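Local coordinates for protein purine nucleoside phosphorylase (Thermus thermophilus, PDB 6TK9) that catalyses the reversible phosphorolysis of purine nucleosides such as inosine and guanosine, probably giving the free base and ribose 1-phosphate, at residues Arg97-Phe101 with His221-Arg225; Ala137-Arg141 with Ile217-His221. All coordinates share one frame; numbering follows the deposited sequence.

Contact 1. Residues Arg97-Phe101 with His221-Arg225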
ATOM      1  N   ARG A  97       5.446 -36.601  -0.516  1.00 38.88           N
ATOM      2  CA  ARG A  97       6.777 -37.069  -0.037  1.00 43.70           C
ATOM      3  C   ARG A  97       6.976 -38.531  -0.485  1.00 45.85           C
ATOM      4  O   ARG A  97       8.020 -38.805  -1.110  1.00 46.78           O
ATOM      5  CB  ARG A  97       6.931 -36.878   1.481  1.00 44.05           C
ATOM      6  CG  ARG A  97       7.168 -35.431   1.914  1.00 44.95           C
ATOM      7  CD  ARG A  97       7.047 -35.194   3.415  1.00 44.95           C
ATOM      8  NE  ARG A  97       7.913 -34.125   3.898  1.00 45.97           N
ATOM      9  CZ  ARG A  97       7.934 -33.626   5.140  1.00 44.21           C
ATOM     10  NH1 ARG A  97       7.125 -34.094   6.077  1.00 39.63           N
ATOM     11  NH2 ARG A  97       8.787 -32.656   5.439  1.00 45.16           N
ATOM     12  N   VAL A  98       6.011 -39.422  -0.201  1.00 44.11           N
ATOM     13  CA  VAL A  98       5.976 -40.836  -0.697  1.00 44.87           C
ATOM     14  C   VAL A  98       6.056 -40.830  -2.228  1.00 42.29           C
ATOM     15  O   VAL A  98       6.852 -41.605  -2.799  1.00 36.06           O
ATOM     16  CB  VAL A  98       4.719 -41.583  -0.207  1.00 46.61           C
ATOM     17  CG1 VAL A  98       4.511 -42.900  -0.936  1.00 46.31           C
ATOM     18  CG2 VAL A  98       4.774 -41.817   1.288  1.00 48.79           C
ATOM     19  N   GLY A  99       5.286 -39.954  -2.867  1.00 40.43           N
ATOM     20  CA  GLY A  99       5.329 -39.785  -4.328  1.00 41.31           C
ATOM     21  C   GLY A  99       6.750 -39.588  -4.812  1.00 42.49           C
ATOM     22  O   GLY A  99       7.126 -40.160  -5.847  1.00 43.38           O
ATOM     23  N   PHE A 100       7.517 -38.758  -4.114  1.00 46.04           N
ATOM     24  CA  PHE A 100       8.898 -38.403  -4.523  1.00 46.45           C
ATOM     25  C   PHE A 100       9.771 -39.658  -4.440  1.00 44.79           C
ATOM     26  O   PHE A 100      10.604 -39.870  -5.322  1.00 42.44           O
ATOM     27  CB  PHE A 100       9.448 -37.259  -3.668  1.00 42.69           C
ATOM     28  CG  PHE A 100      10.856 -36.860  -4.016  1.00 38.36           C
ATOM     29  CD1 PHE A 100      11.112 -36.031  -5.098  1.00 38.66           C
ATOM     30  CD2 PHE A 100      11.921 -37.307  -3.256  1.00 35.72           C
ATOM     31  CE1 PHE A 100      12.408 -35.650  -5.411  1.00 35.47           C
ATOM     32  CE2 PHE A 100      13.218 -36.944  -3.578  1.00 35.54           C
ATOM     33  CZ  PHE A 100      13.460 -36.127  -4.660  1.00 35.54           C
ATOM     34  N   PHE A 101       9.561 -40.461  -3.403  1.00 46.20           N
ATOM     35  CA  PHE A 101      10.450 -41.586  -3.031  1.00 50.22           C
ATOM     36  C   PHE A 101      10.065 -42.829  -3.823  1.00 48.78           C
ATOM     37  O   PHE A 101      10.878 -43.762  -3.812  1.00 48.34           O
ATOM     38  CB  PHE A 101      10.415 -41.828  -1.524  1.00 53.04           C
ATOM     39  CG  PHE A 101      11.361 -40.933  -0.774  1.00 56.29           C
ATOM     40  CD1 PHE A 101      12.734 -41.112  -0.891  1.00 59.69           C
ATOM     41  CD2 PHE A 101      10.882 -39.904   0.026  1.00 54.32           C
ATOM     42  CE1 PHE A 101      13.616 -40.280  -0.217  1.00 61.95           C
ATOM     43  CE2 PHE A 101      11.763 -39.074   0.702  1.00 57.40           C
ATOM     44  CZ  PHE A 101      13.125 -39.261   0.578  1.00 62.10           C
ATOM     45  N   HIS A 221      11.938 -28.738  -0.652  1.00 38.91           N
ATOM     46  CA  HIS A 221      12.786 -29.362   0.400  1.00 40.44           C
ATOM     47  C   HIS A 221      13.487 -30.596  -0.193  1.00 39.15           C
ATOM     48  O   HIS A 221      14.715 -30.716  -0.029  1.00 42.16           O
ATOM     49  CB  HIS A 221      11.916 -29.662   1.624  1.00 42.05           C
ATOM     50  CG  HIS A 221      12.617 -30.344   2.746  1.00 43.02           C
ATOM     51  ND1 HIS A 221      12.279 -31.626   3.155  1.00 48.72           N
ATOM     52  CD2 HIS A 221      13.596 -29.921   3.571  1.00 44.57           C
ATOM     53  CE1 HIS A 221      13.047 -31.973   4.174  1.00 46.57           C
ATOM     54  NE2 HIS A 221      13.867 -30.949   4.445  1.00 47.48           N
ATOM     55  N   LEU A 222      12.738 -31.414  -0.941  1.00 39.61           N
ATOM     56  CA  LEU A 222      13.162 -32.729  -1.499  1.00 42.22           C
ATOM     57  C   LEU A 222      14.000 -32.565  -2.766  1.00 42.00           C
ATOM     58  O   LEU A 222      14.708 -33.533  -3.101  1.00 42.12           O
ATOM     59  CB  LEU A 222      11.911 -33.565  -1.778  1.00 42.83           C
ATOM     60  CG  LEU A 222      11.229 -34.064  -0.510  1.00 42.10           C
ATOM     61  CD1 LEU A 222       9.848 -34.582  -0.817  1.00 46.46           C
ATOM     62  CD2 LEU A 222      12.071 -35.130   0.167  1.00 43.81           C
ATOM     63  N   GLY A 223      13.901 -31.405  -3.432  1.00 43.34           N
ATOM     64  CA  GLY A 223      14.618 -31.073  -4.679  1.00 40.80           C
ATOM     65  C   GLY A 223      13.815 -31.439  -5.919  1.00 41.75           C
ATOM     66  O   GLY A 223      14.388 -31.418  -7.014  1.00 41.59           O
ATOM     67  N   ALA A 224      12.533 -31.768  -5.754  1.00 40.67           N
ATOM     68  CA  ALA A 224      11.583 -32.037  -6.856  1.00 43.50           C
ATOM     69  C   ALA A 224      11.388 -30.760  -7.679  1.00 44.80           C
ATOM     70  O   ALA A 224      11.587 -29.668  -7.124  1.00 49.52           O
ATOM     71  CB  ALA A 224      10.274 -32.527  -6.276  1.00 41.30           C
ATOM     72  N   ARG A 225      11.023 -30.888  -8.954  1.00 42.95           N
ATOM     73  CA  ARG A 225      10.535 -29.760  -9.782  1.00 41.23           C
ATOM     74  C   ARG A 225       9.014 -29.730  -9.655  1.00 40.16           C
ATOM     75  O   ARG A 225       8.432 -30.797  -9.491  1.00 39.67           O
ATOM     76  CB  ARG A 225      10.947 -29.917 -11.243  1.00 46.45           C
ATOM     77  CG  ARG A 225      12.435 -30.143 -11.464  1.00 50.88           C
ATOM     78  CD  ARG A 225      12.654 -30.882 -12.775  1.00 54.18           C
ATOM     79  NE  ARG A 225      12.669 -29.976 -13.908  1.00 56.78           N
ATOM     80  CZ  ARG A 225      12.129 -30.204 -15.109  1.00 60.37           C
ATOM     81  NH1 ARG A 225      11.444 -31.310 -15.366  1.00 53.80           N
ATOM     82  NH2 ARG A 225      12.257 -29.281 -16.052  1.00 65.27           N
TER

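Contact 2. Residues Ala137-Arg141 with Ile217-His221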
ATOM      1  N   ALA A 137       1.163 -21.940   9.087  1.00 45.41           N
ATOM      2  CA  ALA A 137       1.633 -23.336   9.271  1.00 42.75           C
ATOM      3  C   ALA A 137       2.652 -23.687   8.181  1.00 41.76           C
ATOM      4  O   ALA A 137       2.570 -23.148   7.059  1.00 45.60           O
ATOM      5  CB  ALA A 137       0.456 -24.281   9.273  1.00 44.77           C
ATOM      6  N   ASN A 138       3.615 -24.531   8.522  1.00 39.72           N
ATOM      7  CA  ASN A 138       4.729 -24.887   7.623  1.00 35.78           C
ATOM      8  C   ASN A 138       5.014 -26.366   7.814  1.00 36.60           C
ATOM      9  O   ASN A 138       5.252 -26.847   8.911  1.00 34.63           O
ATOM     10  CB  ASN A 138       5.941 -23.991   7.849  1.00 37.95           C
ATOM     11  CG  ASN A 138       6.978 -24.204   6.767  1.00 42.33           C
ATOM     12  OD1 ASN A 138       7.442 -25.331   6.561  1.00 44.86           O
ATOM     13  ND2 ASN A 138       7.317 -23.145   6.049  1.00 39.72           N
ATOM     14  N   PRO A 139       5.014 -27.154   6.731  1.00 37.56           N
ATOM     15  CA  PRO A 139       5.097 -28.593   6.886  1.00 37.96           C
ATOM     16  C   PRO A 139       6.482 -29.002   7.399  1.00 36.26           C
ATOM     17  O   PRO A 139       6.601 -30.098   7.910  1.00 36.24           O
ATOM     18  CB  PRO A 139       4.788 -29.078   5.470  1.00 39.86           C
ATOM     19  CG  PRO A 139       5.337 -27.978   4.600  1.00 43.13           C
ATOM     20  CD  PRO A 139       4.950 -26.715   5.332  1.00 40.68           C
ATOM     21  N   LEU A 140       7.492 -28.146   7.238  1.00 34.18           N
ATOM     22  CA  LEU A 140       8.881 -28.491   7.657  1.00 33.29           C
ATOM     23  C   LEU A 140       9.068 -28.225   9.148  1.00 32.44           C
ATOM     24  O   LEU A 140      10.151 -28.519   9.639  1.00 29.83           O
ATOM     25  CB  LEU A 140       9.897 -27.672   6.863  1.00 30.78           C
ATOM     26  CG  LEU A 140       9.851 -27.903   5.365  1.00 32.43           C
ATOM     27  CD1 LEU A 140      10.978 -27.156   4.666  1.00 30.54           C
ATOM     28  CD2 LEU A 140       9.902 -29.393   5.064  1.00 35.20           C
ATOM     29  N   ARG A 141       8.090 -27.608   9.816  1.00 35.60           N
ATOM     30  CA  ARG A 141       8.238 -27.277  11.253  1.00 36.99           C
ATOM     31  C   ARG A 141       8.376 -28.596  12.012  1.00 35.69           C
ATOM     32  O   ARG A 141       7.453 -29.405  11.897  1.00 40.94           O
ATOM     33  CB  ARG A 141       7.071 -26.463  11.813  1.00 35.08           C
ATOM     34  CG  ARG A 141       7.140 -26.358  13.326  1.00 36.74           C
ATOM     35  CD  ARG A 141       6.242 -25.288  13.898  1.00 39.55           C
ATOM     36  NE  ARG A 141       6.397 -25.171  15.342  1.00 37.18           N
ATOM     37  CZ  ARG A 141       5.477 -25.530  16.230  1.00 39.09           C
ATOM     38  NH1 ARG A 141       4.309 -25.995  15.821  1.00 35.88           N
ATOM     39  NH2 ARG A 141       5.708 -25.385  17.526  1.00 37.96           N
ATOM     40  N   ILE A 217       6.310 -26.402  -0.686  1.00 36.46           N
ATOM     41  CA  ILE A 217       7.439 -26.267   0.286  1.00 40.36           C
ATOM     42  C   ILE A 217       8.060 -27.649   0.544  1.00 40.32           C
ATOM     43  O   ILE A 217       9.302 -27.772   0.485  1.00 44.52           O
ATOM     44  CB  ILE A 217       6.975 -25.593   1.599  1.00 40.38           C
ATOM     45  CG1 ILE A 217       6.525 -24.152   1.356  1.00 43.65           C
ATOM     46  CG2 ILE A 217       8.070 -25.663   2.650  1.00 38.94           C
ATOM     47  CD1 ILE A 217       5.793 -23.522   2.515  1.00 45.60           C
ATOM     48  N   ALA A 218       7.229 -28.650   0.832  1.00 40.94           N
ATOM     49  CA  ALA A 218       7.642 -30.057   1.076  1.00 41.40           C
ATOM     50  C   ALA A 218       8.468 -30.577  -0.111  1.00 42.29           C
ATOM     51  O   ALA A 218       9.514 -31.225   0.135  1.00 46.19           O
ATOM     52  CB  ALA A 218       6.429 -30.920   1.345  1.00 38.22           C
ATOM     53  N   LEU A 219       8.031 -30.283  -1.339  1.00 41.59           N
ATOM     54  CA  LEU A 219       8.623 -30.818  -2.588  1.00 44.01           C
ATOM     55  C   LEU A 219       9.924 -30.082  -2.941  1.00 46.24           C
ATOM     56  O   LEU A 219      10.832 -30.755  -3.498  1.00 49.71           O
ATOM     57  CB  LEU A 219       7.595 -30.740  -3.716  1.00 45.28           C
ATOM     58  CG  LEU A 219       6.557 -31.859  -3.689  1.00 46.37           C
ATOM     59  CD1 LEU A 219       5.390 -31.545  -4.598  1.00 45.94           C
ATOM     60  CD2 LEU A 219       7.185 -33.181  -4.086  1.00 49.93           C
ATOM     61  N   ARG A 220      10.063 -28.790  -2.621  1.00 43.64           N
ATOM     62  CA  ARG A 220      11.330 -28.054  -2.922  1.00 40.74           C
ATOM     63  C   ARG A 220      12.378 -28.443  -1.875  1.00 37.37           C
ATOM     64  O   ARG A 220      13.581 -28.504  -2.214  1.00 35.92           O
ATOM     65  CB  ARG A 220      11.106 -26.542  -2.995  1.00 40.73           C
ATOM     66  CG  ARG A 220      10.224 -26.110  -4.155  1.00 38.03           C
ATOM     67  CD  ARG A 220      10.841 -26.290  -5.528  1.00 40.21           C
ATOM     68  NE  ARG A 220      12.174 -25.731  -5.631  1.00 38.96           N
ATOM     69  CZ  ARG A 220      13.252 -26.412  -5.972  1.00 37.64           C
ATOM     70  NH1 ARG A 220      13.170 -27.687  -6.318  1.00 38.41           N
ATOM     71  NH2 ARG A 220      14.424 -25.815  -5.964  1.00 36.21           N
ATOM     72  N   HIS A 221      11.938 -28.738  -0.652  1.00 38.91           N
ATOM     73  CA  HIS A 221      12.786 -29.362   0.400  1.00 40.44           C
ATOM     74  C   HIS A 221      13.487 -30.596  -0.193  1.00 39.15           C
ATOM     75  O   HIS A 221      14.715 -30.716  -0.029  1.00 42.16           O
ATOM     76  CB  HIS A 221      11.916 -29.662   1.624  1.00 42.05           C
ATOM     77  CG  HIS A 221      12.617 -30.344   2.746  1.00 43.02           C
ATOM     78  ND1 HIS A 221      12.279 -31.626   3.155  1.00 48.72           N
ATOM     79  CD2 HIS A 221      13.596 -29.921   3.571  1.00 44.57           C
ATOM     80  CE1 HIS A 221      13.047 -31.973   4.174  1.00 46.57           C
ATOM     81  NE2 HIS A 221      13.867 -30.949   4.445  1.00 47.48           N
TER

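Contact 1. Residues Arg97-Phe101 with His221-Arg225
A Schellman motif at the end of helix 213-222 provides one side of this contact, and its last leucine, Leu-222, packs against the aromatic side chains of helix 94-102. Leu-222 CB sits squarely over one face of the Phe-100 ring, 3.9 Å from the ring centroid and 5° off the normal, a CH-pi contact. The two side chains slide past each other in opposite directions, and Leu-222 CD1 reaches back to Phe-100 CB at 3.9 Å. With CG of Phe-100 anti to its own nitrogen (chi1 179°), the ring extends along the helix terminus: its CZ comes to 3.3 Å from Leu-222 O, while CD1 meets Ala-224 CB at 3.8 Å. The branches of Leu-222 are divided among three partners. CD1 also lies 3.9 Å from Arg-97 CG, in the aliphatic part of that arginine, and CD2 approaches Phe-101 CE2 obliquely at 4.0 Å; the leucine crosses both Arg-97 and Phe-101 at about a right angle. Past Leu-222 the chain turns through Gly-223 at positive phi, 91°, which brings Ala-224 round to Phe-100. The guanidinium of Arg-97 continues toward His-221, whose ND1 lies near its plane, beyond bonding distance; the NE2 of the same histidine is hydrogen-bonded to Asn-144. Phe-101 also touches Ile-6 and Val-10 of helix 4-14. No hydrogen bond joins the two segments, so their cohesion rests on apolar and CH-pi contacts, and the nearby arginine would probably disfavour a second proton on His-221.

Contact 2. Residues Ala137-Arg141 with Ile217-His221
Residues Asn-138 to Arg-141 form a type I beta turn, closed by the bond from Arg-141 N to Asn-138 O, which lies against helix 213-222 with the CA atoms of Pro-139 and Ala-218 6.5 Å apart. Leu-140 buries the most surface in the contact. Its CD2 stands over one face of the His-221 imidazole, displaced toward the rim, 3.8 Å from the ring centroid in a CH-pi contact. The other methyl, CD1, packs 3.8 Å from Ile-217 CG2, so the leucine bridges residues one helical turn apart. Pro-139 CG approaches the same Ile-217 CG2 at 4.1 Å, the two side chains crossing at about a right angle, while Ile-217 CD1 lies 3.9 Å from Asn-138 ND2. The turn is reinforced by an Asx turn: Asn-138 OD1 accepts from Leu-140 N at 2.9 Å, with the donor in the carbonyl plane. Asn-138 holds CG anti to the backbone nitrogen (chi1 -170°), which lets OD1 fold back to Leu-140 N, and the amide is gripped at both ends, since ND2 is hydrogen-bonded to Ser-190 OG of the second subunit. Replacing His-221 with an alanine would probably leave Leu-140 CD2 without the ring beneath it and Asn-144 without its NE2 partner. Toward the second subunit, Arg-141 bonds to the carbonyl oxygens of Tyr-83 and Tyr-87 and makes a cation-pi contact with Tyr-83, all of that neighbouring chain.

From the N terminus, helix 94-102 comes first, followed by strands 106-115 and 124-133 and then the turn at 137-141; both earlier segments find their partners on helix 213-222 and the residues just after it. Contact 1 closes a loop of 119 residues, and contact 2 a shorter one of 75. As the two second segments share His-221, with that of contact 2 starting earlier, the shorter loop is enclosed by the longer one. Around the shared helix end, the Schellman bond from Ala-224 N to Leu-219 O joins residues of the two contacts, and Arg-97 NH2 packs against Leu-140 CD2. Helix 94-102 and the subunit-facing turn are thereby brought together on helix 213-222.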